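Local coordinates for protein major centromere autoantigen B (Homo sapiens, PDB 1HLV) that binds the CENP-B box DNA of centromeres through two helix-turn-helix domains and kinks the DNA it binds, at residues Q7-K13 with S63-N69; I16-V20 with L42-L46; L77-L81 with R106-E110. One frame throughout, in Å; residues are numbered along the deposited sequence.

Contact 1: Q7-K13 with S63-N69; sequences QLTFREK and STCRKTN. With nucleotides of chain A; nucleotides of chain B.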
loop_
_atom_site.group_PDB
_atom_site.type_symbol
_atom_site.label_atom_id
_atom_site.label_comp_id
_atom_site.label_asym_id
_atom_site.label_seq_id
_atom_site.Cartn_x
_atom_site.Cartn_y
_atom_site.Cartn_z
ATOM N N GLN C 7 10.059 5.163 -10.794
ATOM C CA GLN C 7 9.187 4.447 -9.871
ATOM C C GLN C 7 7.749 4.591 -10.373
ATOM O O GLN C 7 7.337 5.664 -10.813
ATOM C CB GLN C 7 9.319 5.007 -8.449
ATOM C CG GLN C 7 10.437 4.372 -7.608
ATOM C CD GLN C 7 10.053 3.014 -7.026
ATOM O OE1 GLN C 7 8.952 2.502 -7.265
ATOM N NE2 GLN C 7 10.965 2.425 -6.255
ATOM N N LEU C 8 6.994 3.502 -10.310
ATOM C CA LEU C 8 5.618 3.492 -10.785
ATOM C C LEU C 8 4.620 3.359 -9.638
ATOM O O LEU C 8 4.958 2.836 -8.576
ATOM C CB LEU C 8 5.448 2.321 -11.757
ATOM C CG LEU C 8 6.481 2.274 -12.891
ATOM C CD1 LEU C 8 6.594 0.867 -13.431
ATOM C CD2 LEU C 8 6.081 3.239 -13.995
ATOM N N THR C 9 3.393 3.838 -9.842
ATOM C CA THR C 9 2.369 3.722 -8.809
ATOM C C THR C 9 1.721 2.353 -8.925
ATOM O O THR C 9 1.829 1.685 -9.952
ATOM C CB THR C 9 1.245 4.765 -8.957
ATOM O OG1 THR C 9 0.519 4.513 -10.164
ATOM C CG2 THR C 9 1.814 6.177 -8.970
ATOM N N PHE C 10 1.036 1.931 -7.873
ATOM C CA PHE C 10 0.387 0.641 -7.920
ATOM C C PHE C 10 -0.665 0.612 -9.010
ATOM O O PHE C 10 -0.865 -0.422 -9.649
ATOM C CB PHE C 10 -0.196 0.287 -6.551
ATOM C CG PHE C 10 0.843 -0.185 -5.580
ATOM C CD1 PHE C 10 1.163 0.562 -4.456
ATOM C CD2 PHE C 10 1.551 -1.361 -5.827
ATOM C CE1 PHE C 10 2.174 0.147 -3.586
ATOM C CE2 PHE C 10 2.565 -1.786 -4.963
ATOM C CZ PHE C 10 2.876 -1.030 -3.843
ATOM N N ARG C 11 -1.316 1.748 -9.247
ATOM C CA ARG C 11 -2.320 1.811 -10.294
ATOM C C ARG C 11 -1.659 1.611 -11.670
ATOM O O ARG C 11 -2.204 0.920 -12.528
ATOM C CB ARG C 11 -3.062 3.150 -10.237
ATOM C CG ARG C 11 -4.151 3.307 -11.289
ATOM C CD ARG C 11 -5.275 2.277 -11.150
ATOM N NE ARG C 11 -6.358 2.725 -10.273
ATOM C CZ ARG C 11 -6.432 2.485 -8.965
ATOM N NH1 ARG C 11 -5.483 1.788 -8.352
ATOM N NH2 ARG C 11 -7.464 2.947 -8.266
ATOM N N GLU C 12 -0.477 2.193 -11.866
ATOM C CA GLU C 12 0.243 2.068 -13.134
ATOM C C GLU C 12 0.733 0.637 -13.377
ATOM O O GLU C 12 0.640 0.116 -14.496
ATOM C CB GLU C 12 1.437 3.034 -13.171
ATOM C CG GLU C 12 1.073 4.497 -13.417
ATOM C CD GLU C 12 2.173 5.471 -12.982
ATOM O OE1 GLU C 12 2.186 6.620 -13.478
ATOM O OE2 GLU C 12 3.015 5.099 -12.135
ATOM N N LYS C 13 1.269 0.009 -12.332
ATOM C CA LYS C 13 1.756 -1.359 -12.450
ATOM C C LYS C 13 0.568 -2.295 -12.647
ATOM O O LYS C 13 0.666 -3.307 -13.327
ATOM C CB LYS C 13 2.579 -1.749 -11.213
ATOM C CG LYS C 13 3.997 -1.178 -11.256
ATOM C CD LYS C 13 4.801 -1.429 -9.979
ATOM C CE LYS C 13 4.256 -0.610 -8.806
ATOM N NZ LYS C 13 5.202 -0.571 -7.656
ATOM N N SER C 63 -3.798 4.232 -4.412
ATOM C CA SER C 63 -2.982 3.461 -5.350
ATOM C C SER C 63 -2.536 4.346 -6.499
ATOM O O SER C 63 -1.641 3.996 -7.271
ATOM C CB SER C 63 -3.780 2.284 -5.902
ATOM O OG SER C 63 -4.053 1.346 -4.880
ATOM N N THR C 64 -3.189 5.494 -6.603
ATOM C CA THR C 64 -2.903 6.471 -7.634
ATOM C C THR C 64 -1.609 7.202 -7.309
ATOM O O THR C 64 -1.025 7.871 -8.160
ATOM C CB THR C 64 -4.071 7.477 -7.727
ATOM O OG1 THR C 64 -5.130 6.882 -8.480
ATOM C CG2 THR C 64 -3.647 8.774 -8.398
ATOM N N CYS C 65 -1.146 7.041 -6.078
ATOM C CA CYS C 65 0.053 7.726 -5.636
ATOM C C CYS C 65 1.082 6.825 -4.978
ATOM O O CYS C 65 2.276 7.037 -5.137
ATOM C CB CYS C 65 -0.358 8.837 -4.680
ATOM S SG CYS C 65 -1.656 9.918 -5.394
ATOM N N ARG C 66 0.609 5.828 -4.236
ATOM C CA ARG C 66 1.480 4.881 -3.544
ATOM C C ARG C 66 2.269 4.091 -4.576
ATOM O O ARG C 66 1.715 3.662 -5.585
ATOM C CB ARG C 66 0.636 3.918 -2.703
ATOM C CG ARG C 66 1.433 3.079 -1.735
ATOM C CD ARG C 66 1.921 3.905 -0.567
ATOM N NE ARG C 66 2.763 3.125 0.340
ATOM C CZ ARG C 66 3.093 3.504 1.571
ATOM N NH1 ARG C 66 2.651 4.660 2.050
ATOM N NH2 ARG C 66 3.858 2.725 2.325
ATOM N N LYS C 67 3.557 3.897 -4.329
ATOM C CA LYS C 67 4.393 3.149 -5.263
ATOM C C LYS C 67 5.037 1.934 -4.597
ATOM O O LYS C 67 5.264 0.899 -5.231
ATOM C CB LYS C 67 5.484 4.068 -5.817
ATOM C CG LYS C 67 4.920 5.291 -6.506
ATOM C CD LYS C 67 5.993 6.258 -6.937
ATOM C CE LYS C 67 5.349 7.489 -7.563
ATOM N NZ LYS C 67 6.327 8.587 -7.778
ATOM N N THR C 68 5.298 2.071 -3.304
ATOM C CA THR C 68 5.948 1.042 -2.512
ATOM C C THR C 68 5.070 0.442 -1.415
ATOM O O THR C 68 4.333 1.151 -0.720
ATOM C CB THR C 68 7.188 1.643 -1.875
ATOM O OG1 THR C 68 8.182 1.825 -2.888
ATOM C CG2 THR C 68 7.711 0.777 -0.771
ATOM N N ASN C 69 5.152 -0.872 -1.251
ATOM C CA ASN C 69 4.369 -1.510 -0.204
ATOM C C ASN C 69 5.187 -1.560 1.091
ATOM O O ASN C 69 5.188 -2.565 1.807
ATOM C CB ASN C 69 3.957 -2.925 -0.599
ATOM C CG ASN C 69 3.001 -3.539 0.404
ATOM O OD1 ASN C 69 2.874 -4.763 0.497
ATOM N ND2 ASN C 69 2.319 -2.683 1.169
ATOM P P DA A 13 5.868 5.942 -1.733
ATOM O OP1 DA A 13 4.784 4.959 -2.006
ATOM O OP2 DA A 13 5.643 7.389 -1.980
ATOM O "O5'" DA A 13 6.338 5.779 -0.226
ATOM C "C5'" DA A 13 6.616 4.497 0.298
ATOM C "C4'" DA A 13 7.099 4.612 1.723
ATOM O "O4'" DA A 13 8.483 5.039 1.766
ATOM C "C3'" DA A 13 6.322 5.590 2.614
ATOM O "O3'" DA A 13 6.237 4.993 3.899
ATOM C "C2'" DA A 13 7.266 6.773 2.724
ATOM C "C1'" DA A 13 8.591 6.034 2.768
ATOM N N9 DA A 13 9.800 6.819 2.522
ATOM C C8 DA A 13 9.993 7.879 1.668
ATOM N N7 DA A 13 11.208 8.381 1.717
ATOM C C5 DA A 13 11.853 7.599 2.667
ATOM C C6 DA A 13 13.160 7.629 3.191
ATOM N N6 DA A 13 14.079 8.535 2.845
ATOM N N1 DA A 13 13.491 6.692 4.104
ATOM C C2 DA A 13 12.558 5.806 4.479
ATOM N N3 DA A 13 11.294 5.693 4.077
ATOM C C4 DA A 13 11.003 6.626 3.158
ATOM P P DA A 12 11.446 8.618 -4.912
ATOM O OP1 DA A 12 11.213 8.854 -6.350
ATOM O OP2 DA A 12 11.803 9.760 -4.027
ATOM O "O5'" DA A 12 10.155 7.906 -4.323
ATOM C "C5'" DA A 12 9.727 6.665 -4.866
ATOM C "C4'" DA A 12 9.165 5.781 -3.782
ATOM O "O4'" DA A 12 10.215 5.283 -2.921
ATOM C "C3'" DA A 12 8.158 6.463 -2.870
ATOM O "O3'" DA A 12 7.153 5.505 -2.568
ATOM C "C2'" DA A 12 8.981 6.813 -1.640
ATOM C "C1'" DA A 12 9.984 5.670 -1.573
ATOM N N9 DA A 12 11.289 5.996 -0.989
ATOM C C8 DA A 12 12.120 7.042 -1.330
ATOM N N7 DA A 12 13.271 7.028 -0.702
ATOM C C5 DA A 12 13.189 5.911 0.120
ATOM C C6 DA A 12 14.105 5.328 1.015
ATOM N N6 DA A 12 15.333 5.801 1.223
ATOM N N1 DA A 12 13.714 4.222 1.686
ATOM C C2 DA A 12 12.486 3.738 1.456
ATOM N N3 DA A 12 11.542 4.187 0.625
ATOM C C4 DA A 12 11.963 5.284 -0.023
ATOM P P DA B 13 7.524 -3.420 -3.161
ATOM O OP1 DA B 13 6.182 -2.885 -3.493
ATOM O OP2 DA B 13 7.696 -4.881 -2.955
ATOM O "O5'" DA B 13 8.563 -2.922 -4.258
ATOM C "C5'" DA B 13 8.600 -1.555 -4.653
ATOM C "C4'" DA B 13 9.620 -1.352 -5.750
ATOM O "O4'" DA B 13 10.964 -1.568 -5.256
ATOM C "C3'" DA B 13 9.484 -2.261 -6.975
ATOM O "O3'" DA B 13 10.000 -1.530 -8.081
ATOM C "C2'" DA B 13 10.475 -3.367 -6.674
ATOM C "C1'" DA B 13 11.603 -2.558 -6.062
ATOM N N9 DA B 13 12.526 -3.304 -5.212
ATOM C C8 DA B 13 12.270 -4.394 -4.410
ATOM N N7 DA B 13 13.326 -4.835 -3.763
ATOM C C5 DA B 13 14.344 -3.981 -4.172
ATOM C C6 DA B 13 15.714 -3.918 -3.851
ATOM N N6 DA B 13 16.316 -4.771 -3.007
ATOM N N1 DA B 13 16.454 -2.939 -4.434
ATOM C C2 DA B 13 15.844 -2.092 -5.276
ATOM N N3 DA B 13 14.561 -2.052 -5.654
ATOM C C4 DA B 13 13.862 -3.032 -5.061
HETATM O O HOH W 1 -0.855 6.623 -10.842
#
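The segment 7-13 runs as an extended lead into the first turn of helix 10-22. Segment 63-69 is an irregular loop folded against that helix start. Of the CA atoms, those of Thr-9 and Lys-67 are nearest, 4.1 Å apart. Two backbone hydrogen bonds join the segments: Phe-10 N to Arg-66 O at 2.9 Å and Arg-11 N to Ser-63 O at 3.0 Å. Loop carbonyls thus take up amides of the first helical turn. Thr-9 is the N-cap. Its OG1 accepts from Glu-12 N at 3.0 Å, and Glu-12 OE2 accepts from Thr-9 N at 2.6 Å, a capping box. A water links Thr-9 OG1 (2.6 Å) to Thr-64 O (3.0 Å). The aliphatic chain of Lys-67 lies along 7-9, with CD 3.9 Å from Gln-7 CB and CG 3.8 Å from Thr-9 CA. The Phe-10 ring carries Lys-67 O over one face; Tyr-59 also meets this ring. Lys-13 NZ donates to Lys-67 O at 2.8 Å and forms a salt bridge to a DNA phosphate. Arg-11 forms a salt bridge to Glu-56 of helix 49-59. The loop grips both DNA strands. Lys-67 N and Thr-68 N donate to DA13 of chain A OP1, at 2.8 and 3.2 Å. Asn-69 N donates to DA13 of chain B OP1 at 3.2 Å. The arrangement is a capped helix N-terminus packed on a phosphate-binding loop, consistent with a linker between the two helix-turn-helix units.

Contact 2: I16-V20 with L42-L46; sequences IIQEV and LSTIL. With nucleotides of chain A; nucleotides of chain B.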
loop_
_atom_site.group_PDB
_atom_site.type_symbol
_atom_site.label_atom_id
_atom_site.label_comp_id
_atom_site.label_asym_id
_atom_site.label_seq_id
_atom_site.Cartn_x
_atom_site.Cartn_y
_atom_site.Cartn_z
ATOM N N ILE C 16 -0.337 -2.072 -16.338
ATOM C CA ILE C 16 0.646 -2.803 -17.129
ATOM C C ILE C 16 0.343 -4.302 -17.067
ATOM O O ILE C 16 0.353 -4.992 -18.087
ATOM C CB ILE C 16 2.079 -2.530 -16.604
ATOM C CG1 ILE C 16 2.451 -1.077 -16.887
ATOM C CG2 ILE C 16 3.082 -3.468 -17.253
ATOM C CD1 ILE C 16 3.784 -0.659 -16.323
ATOM N N ILE C 17 0.069 -4.796 -15.864
ATOM C CA ILE C 17 -0.247 -6.203 -15.663
ATOM C C ILE C 17 -1.483 -6.567 -16.470
ATOM O O ILE C 17 -1.498 -7.556 -17.197
ATOM C CB ILE C 17 -0.510 -6.497 -14.168
ATOM C CG1 ILE C 17 0.809 -6.458 -13.396
ATOM C CG2 ILE C 17 -1.182 -7.846 -14.000
ATOM C CD1 ILE C 17 0.626 -6.367 -11.896
ATOM N N GLN C 18 -2.521 -5.751 -16.333
ATOM C CA GLN C 18 -3.772 -5.972 -17.038
ATOM C C GLN C 18 -3.547 -5.981 -18.549
ATOM O O GLN C 18 -4.199 -6.726 -19.283
ATOM C CB GLN C 18 -4.766 -4.872 -16.673
ATOM C CG GLN C 18 -6.091 -4.975 -17.396
ATOM C CD GLN C 18 -6.966 -3.751 -17.197
ATOM O OE1 GLN C 18 -8.056 -3.658 -17.766
ATOM N NE2 GLN C 18 -6.492 -2.800 -16.388
ATOM N N GLU C 19 -2.622 -5.149 -19.010
ATOM C CA GLU C 19 -2.327 -5.073 -20.432
ATOM C C GLU C 19 -1.799 -6.411 -20.947
ATOM O O GLU C 19 -2.195 -6.875 -22.017
ATOM C CB GLU C 19 -1.293 -3.977 -20.707
ATOM C CG GLU C 19 -1.030 -3.736 -22.184
ATOM C CD GLU C 19 -2.160 -2.976 -22.863
ATOM O OE1 GLU C 19 -3.288 -2.971 -22.327
ATOM O OE2 GLU C 19 -1.920 -2.391 -23.941
ATOM N N VAL C 20 -0.907 -7.028 -20.182
ATOM C CA VAL C 20 -0.323 -8.299 -20.577
ATOM C C VAL C 20 -1.328 -9.446 -20.585
ATOM O O VAL C 20 -1.262 -10.315 -21.447
ATOM C CB VAL C 20 0.866 -8.669 -19.664
ATOM C CG1 VAL C 20 1.349 -10.078 -19.974
ATOM C CG2 VAL C 20 1.997 -7.670 -19.868
ATOM N N LEU C 42 9.405 -4.821 -16.879
ATOM C CA LEU C 42 8.119 -5.482 -17.120
ATOM C C LEU C 42 8.101 -6.894 -16.530
ATOM O O LEU C 42 7.098 -7.326 -15.941
ATOM C CB LEU C 42 7.824 -5.558 -18.617
ATOM C CG LEU C 42 6.600 -6.398 -19.007
ATOM C CD1 LEU C 42 5.328 -5.873 -18.334
ATOM C CD2 LEU C 42 6.460 -6.380 -20.522
ATOM N N SER C 43 9.210 -7.610 -16.695
ATOM C CA SER C 43 9.319 -8.964 -16.172
ATOM C C SER C 43 9.157 -8.974 -14.653
ATOM O O SER C 43 8.358 -9.740 -14.103
ATOM C CB SER C 43 10.673 -9.571 -16.539
ATOM O OG SER C 43 10.800 -9.734 -17.939
ATOM N N THR C 44 9.910 -8.116 -13.971
ATOM C CA THR C 44 9.816 -8.086 -12.525
ATOM C C THR C 44 8.413 -7.677 -12.068
ATOM O O THR C 44 7.935 -8.166 -11.046
ATOM C CB THR C 44 10.934 -7.210 -11.901
ATOM O OG1 THR C 44 10.436 -6.546 -10.736
ATOM C CG2 THR C 44 11.457 -6.223 -12.892
ATOM N N ILE C 45 7.735 -6.822 -12.830
ATOM C CA ILE C 45 6.367 -6.447 -12.475
ATOM C C ILE C 45 5.471 -7.688 -12.584
ATOM O O ILE C 45 4.669 -7.982 -11.689
ATOM C CB ILE C 45 5.800 -5.367 -13.417
ATOM C CG1 ILE C 45 6.467 -4.014 -13.130
ATOM C CG2 ILE C 45 4.285 -5.284 -13.260
ATOM C CD1 ILE C 45 5.963 -2.874 -14.016
ATOM N N LEU C 46 5.604 -8.410 -13.696
ATOM C CA LEU C 46 4.817 -9.617 -13.908
ATOM C C LEU C 46 5.110 -10.660 -12.837
ATOM O O LEU C 46 4.197 -11.341 -12.374
ATOM C CB LEU C 46 5.086 -10.203 -15.297
ATOM C CG LEU C 46 4.545 -9.383 -16.472
ATOM C CD1 LEU C 46 4.788 -10.140 -17.767
ATOM C CD2 LEU C 46 3.059 -9.123 -16.290
ATOM P P DT A 4 8.895 -12.330 -19.631
ATOM O OP1 DT A 4 7.536 -12.872 -19.369
ATOM O OP2 DT A 4 9.102 -10.861 -19.721
ATOM O "O5'" DT A 4 9.865 -12.932 -18.530
ATOM C "C5'" DT A 4 10.216 -14.303 -18.613
ATOM C "C4'" DT A 4 11.397 -14.612 -17.729
ATOM O "O4'" DT A 4 12.633 -14.115 -18.298
ATOM C "C3'" DT A 4 11.305 -14.053 -16.312
ATOM O "O3'" DT A 4 11.552 -15.116 -15.399
ATOM C "C2'" DT A 4 12.411 -13.006 -16.260
ATOM C "C1'" DT A 4 13.415 -13.522 -17.279
ATOM N N1 DT A 4 14.282 -12.503 -17.912
ATOM C C2 DT A 4 15.649 -12.660 -17.818
ATOM O O2 DT A 4 16.177 -13.576 -17.202
ATOM N N3 DT A 4 16.385 -11.702 -18.473
ATOM C C4 DT A 4 15.900 -10.626 -19.191
ATOM O O4 DT A 4 16.681 -9.859 -19.754
ATOM C C5 DT A 4 14.465 -10.501 -19.220
ATOM C C7 DT A 4 13.857 -9.335 -19.938
ATOM C C6 DT A 4 13.734 -11.437 -18.591
ATOM P P DC B 15 13.354 1.495 -14.269
ATOM O OP1 DC B 15 13.677 2.928 -14.496
ATOM O OP2 DC B 15 12.133 0.912 -14.887
ATOM O "O5'" DC B 15 14.636 0.643 -14.674
ATOM C "C5'" DC B 15 15.936 1.084 -14.297
ATOM C "C4'" DC B 15 16.967 0.029 -14.625
ATOM O "O4'" DC B 15 16.905 -1.077 -13.690
ATOM C "C3'" DC B 15 16.843 -0.596 -16.014
ATOM O "O3'" DC B 15 18.160 -0.858 -16.495
ATOM C "C2'" DC B 15 16.165 -1.925 -15.723
ATOM C "C1'" DC B 15 16.844 -2.294 -14.418
ATOM N N1 DC B 15 16.189 -3.308 -13.571
ATOM C C2 DC B 15 16.949 -3.917 -12.564
ATOM O O2 DC B 15 18.137 -3.588 -12.433
ATOM N N3 DC B 15 16.373 -4.841 -11.761
ATOM C C4 DC B 15 15.087 -5.166 -11.933
ATOM N N4 DC B 15 14.552 -6.073 -11.102
ATOM C C5 DC B 15 14.289 -4.570 -12.959
ATOM C C6 DC B 15 14.878 -3.653 -13.748
#
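Leu-42 opens the segment, on helix 39-47. The axes of segments 16-20 and 42-46 are at 89° and approach to 10.4 Å. The end of the Leu-42 side chain reaches the other helix: its CD1 lies 3.5 Å from Ile-16 CG2 and 4.1 Å from Val-20 CG2. Ser-43 faces the DNA instead. Its OG donates to DT4 of chain A OP2 at 2.7 Å. Thr-44 is also on the DNA side, with CG2 3.3 Å from C5 of the DC15 base of chain B. This fits the recognition helix of a helix-turn-helix, which offers one face to the DNA and the other to the protein core. Ile-45 returns to that core. Its CA-to-CB bond points toward helix 10-22, its CD1 meets Ile-16 CD1 at 3.9 Å, and its CG2 meets Ile-17 CG1 at 3.7 Å. Leu-46 ends the row: its CD2 lies 4.0 Å from Val-20 CG2 and also nears Ile-17. The interface between the two segments is wholly apolar and buries 289 Å². Other helices close its sides. Phe-35 and Ile-31 of helix 28-35 touch Ile-16 and Val-20, respectively. Ile-52 of helix 49-59 packs on Ile-17 and Ile-45. Ile-37, in the turn between helices 28-35 and 39-47, touches Ile-16 and Leu-42.

Contact 3: L77-L81 with R106-E110; sequences LEGLL and RIAEE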
loop_
_atom_site.group_PDB
_atom_site.type_symbol
_atom_site.label_atom_id
_atom_site.label_comp_id
_atom_site.label_asym_id
_atom_site.label_seq_id
_atom_site.Cartn_x
_atom_site.Cartn_y
_atom_site.Cartn_z
ATOM N N LEU C 77 0.491 -3.963 14.939
ATOM C CA LEU C 77 -0.429 -3.110 15.690
ATOM C C LEU C 77 -1.443 -2.481 14.735
ATOM O O LEU C 77 -2.647 -2.454 15.016
ATOM C CB LEU C 77 0.358 -2.022 16.436
ATOM C CG LEU C 77 -0.416 -0.945 17.210
ATOM C CD1 LEU C 77 0.489 -0.247 18.224
ATOM C CD2 LEU C 77 -0.983 0.062 16.227
ATOM N N GLU C 78 -0.957 -1.983 13.602
ATOM C CA GLU C 78 -1.836 -1.370 12.612
ATOM C C GLU C 78 -2.918 -2.323 12.109
ATOM O O GLU C 78 -4.031 -1.899 11.777
ATOM C CB GLU C 78 -1.011 -0.856 11.436
ATOM C CG GLU C 78 -0.293 0.435 11.763
ATOM C CD GLU C 78 0.686 0.853 10.691
ATOM O OE1 GLU C 78 0.386 0.643 9.489
ATOM O OE2 GLU C 78 1.746 1.402 11.061
ATOM N N GLY C 79 -2.594 -3.611 12.058
ATOM C CA GLY C 79 -3.562 -4.583 11.597
ATOM C C GLY C 79 -4.715 -4.638 12.567
ATOM O O GLY C 79 -5.878 -4.521 12.176
ATOM N N LEU C 80 -4.388 -4.803 13.844
ATOM C CA LEU C 80 -5.402 -4.865 14.890
ATOM C C LEU C 80 -6.231 -3.577 14.976
ATOM O O LEU C 80 -7.456 -3.627 15.094
ATOM C CB LEU C 80 -4.725 -5.171 16.226
ATOM C CG LEU C 80 -4.058 -6.556 16.163
ATOM C CD1 LEU C 80 -3.095 -6.771 17.330
ATOM C CD2 LEU C 80 -5.160 -7.618 16.120
ATOM N N LEU C 81 -5.555 -2.432 14.896
ATOM C CA LEU C 81 -6.206 -1.129 14.961
ATOM C C LEU C 81 -7.232 -0.971 13.835
ATOM O O LEU C 81 -8.362 -0.525 14.059
ATOM C CB LEU C 81 -5.150 -0.022 14.861
ATOM C CG LEU C 81 -5.568 1.417 15.168
ATOM C CD1 LEU C 81 -6.153 1.500 16.575
ATOM C CD2 LEU C 81 -4.362 2.329 15.043
ATOM N N ARG C 106 -3.015 1.202 23.727
ATOM C CA ARG C 106 -3.439 0.027 24.486
ATOM C C ARG C 106 -3.031 -1.259 23.778
ATOM O O ARG C 106 -2.619 -2.220 24.421
ATOM C CB ARG C 106 -4.954 0.015 24.677
ATOM C CG ARG C 106 -5.486 1.009 25.679
ATOM C CD ARG C 106 -6.993 1.080 25.529
ATOM N NE ARG C 106 -7.624 2.049 26.420
ATOM C CZ ARG C 106 -8.876 2.473 26.274
ATOM N NH1 ARG C 106 -9.615 2.014 25.267
ATOM N NH2 ARG C 106 -9.396 3.345 27.131
ATOM N N ILE C 107 -3.175 -1.279 22.456
ATOM C CA ILE C 107 -2.802 -2.439 21.667
ATOM C C ILE C 107 -1.288 -2.624 21.803
ATOM O O ILE C 107 -0.799 -3.745 21.924
ATOM C CB ILE C 107 -3.183 -2.240 20.186
ATOM C CG1 ILE C 107 -4.704 -2.126 20.059
ATOM C CG2 ILE C 107 -2.681 -3.403 19.338
ATOM C CD1 ILE C 107 -5.201 -1.900 18.626
ATOM N N ALA C 108 -0.550 -1.518 21.813
ATOM C CA ALA C 108 0.898 -1.592 21.940
ATOM C C ALA C 108 1.307 -2.221 23.270
ATOM O O ALA C 108 2.303 -2.941 23.334
ATOM C CB ALA C 108 1.521 -0.205 21.806
ATOM N N GLU C 109 0.544 -1.942 24.323
ATOM C CA GLU C 109 0.831 -2.496 25.641
ATOM C C GLU C 109 0.634 -3.999 25.589
ATOM O O GLU C 109 1.445 -4.764 26.116
ATOM C CB GLU C 109 -0.116 -1.928 26.702
ATOM C CG GLU C 109 0.240 -0.558 27.238
ATOM C CD GLU C 109 -0.732 -0.090 28.324
ATOM O OE1 GLU C 109 -0.846 -0.785 29.366
ATOM O OE2 GLU C 109 -1.379 0.969 28.128
ATOM N N GLU C 110 -0.459 -4.410 24.957
ATOM C CA GLU C 110 -0.787 -5.824 24.833
ATOM C C GLU C 110 0.239 -6.591 24.022
ATOM O O GLU C 110 0.571 -7.726 24.356
ATOM C CB GLU C 110 -2.166 -5.989 24.209
ATOM C CG GLU C 110 -3.266 -5.483 25.101
ATOM C CD GLU C 110 -4.406 -6.462 25.199
ATOM O OE1 GLU C 110 -5.222 -6.507 24.250
ATOM O OE2 GLU C 110 -4.471 -7.194 26.218
#
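These segments join helices 75-88 and 97-111 of the second helix-turn-helix domain, a region of the Tc5 transposase DNA-binding family. The contact is apolar. The short axes approach to 10.0 Å with 128° between their directions, so the two segments run obliquely, nearer antiparallel than parallel. Ile-107 is the central residue, with 97 Å² covered by segment 77-81. Its CG2 lies 4.0 Å from Leu-77 CG and 3.9 Å from Leu-80 CD1. Leu-77 is buried and Leu-80 lies at the exposed margin. Helix 120-129 completes the core: Trp-122 touches both Leu-77 and Leu-81, and Phe-126 touches Leu-81. Met-113 and Phe-116 pack on Leu-77 and Ala-108. Polar interactions lie away from the interface. Glu-78 makes a salt bridge to Arg-129, and Arg-106 makes one to Glu-102 on its own helix. At the two ends of the patch, Leu-77 CD1 meets Ala-108 CB at 3.7 Å, and Leu-81 CD1 meets Ile-107 CD1 at 4.1 Å.

Contacts 1 and 2 share helix 10-22 and have centres 13 Å apart. Contact 2 is nested within the chain loop that contact 1 closes. They touch through Ile-45 CD1, which lies 3.8 Å from both Lys-13 CG and Leu-8 CD1. The apolar packing of contact 2 thus adjoins contact 1 at Ile-45. Contact 3 follows later in the chain. Its centre is about 27 Å from that of contact 1 and 36 Å from that of contact 2; the nearest atoms are about 8 and 23 Å away. Contacts 2 and 3 lie on opposite sides of the chain centre. Contacts 1 and 2 include residues hydrogen-bonded to DNA phosphates, whereas the nearest atom of contact 3 is about 5 Å from the DNA.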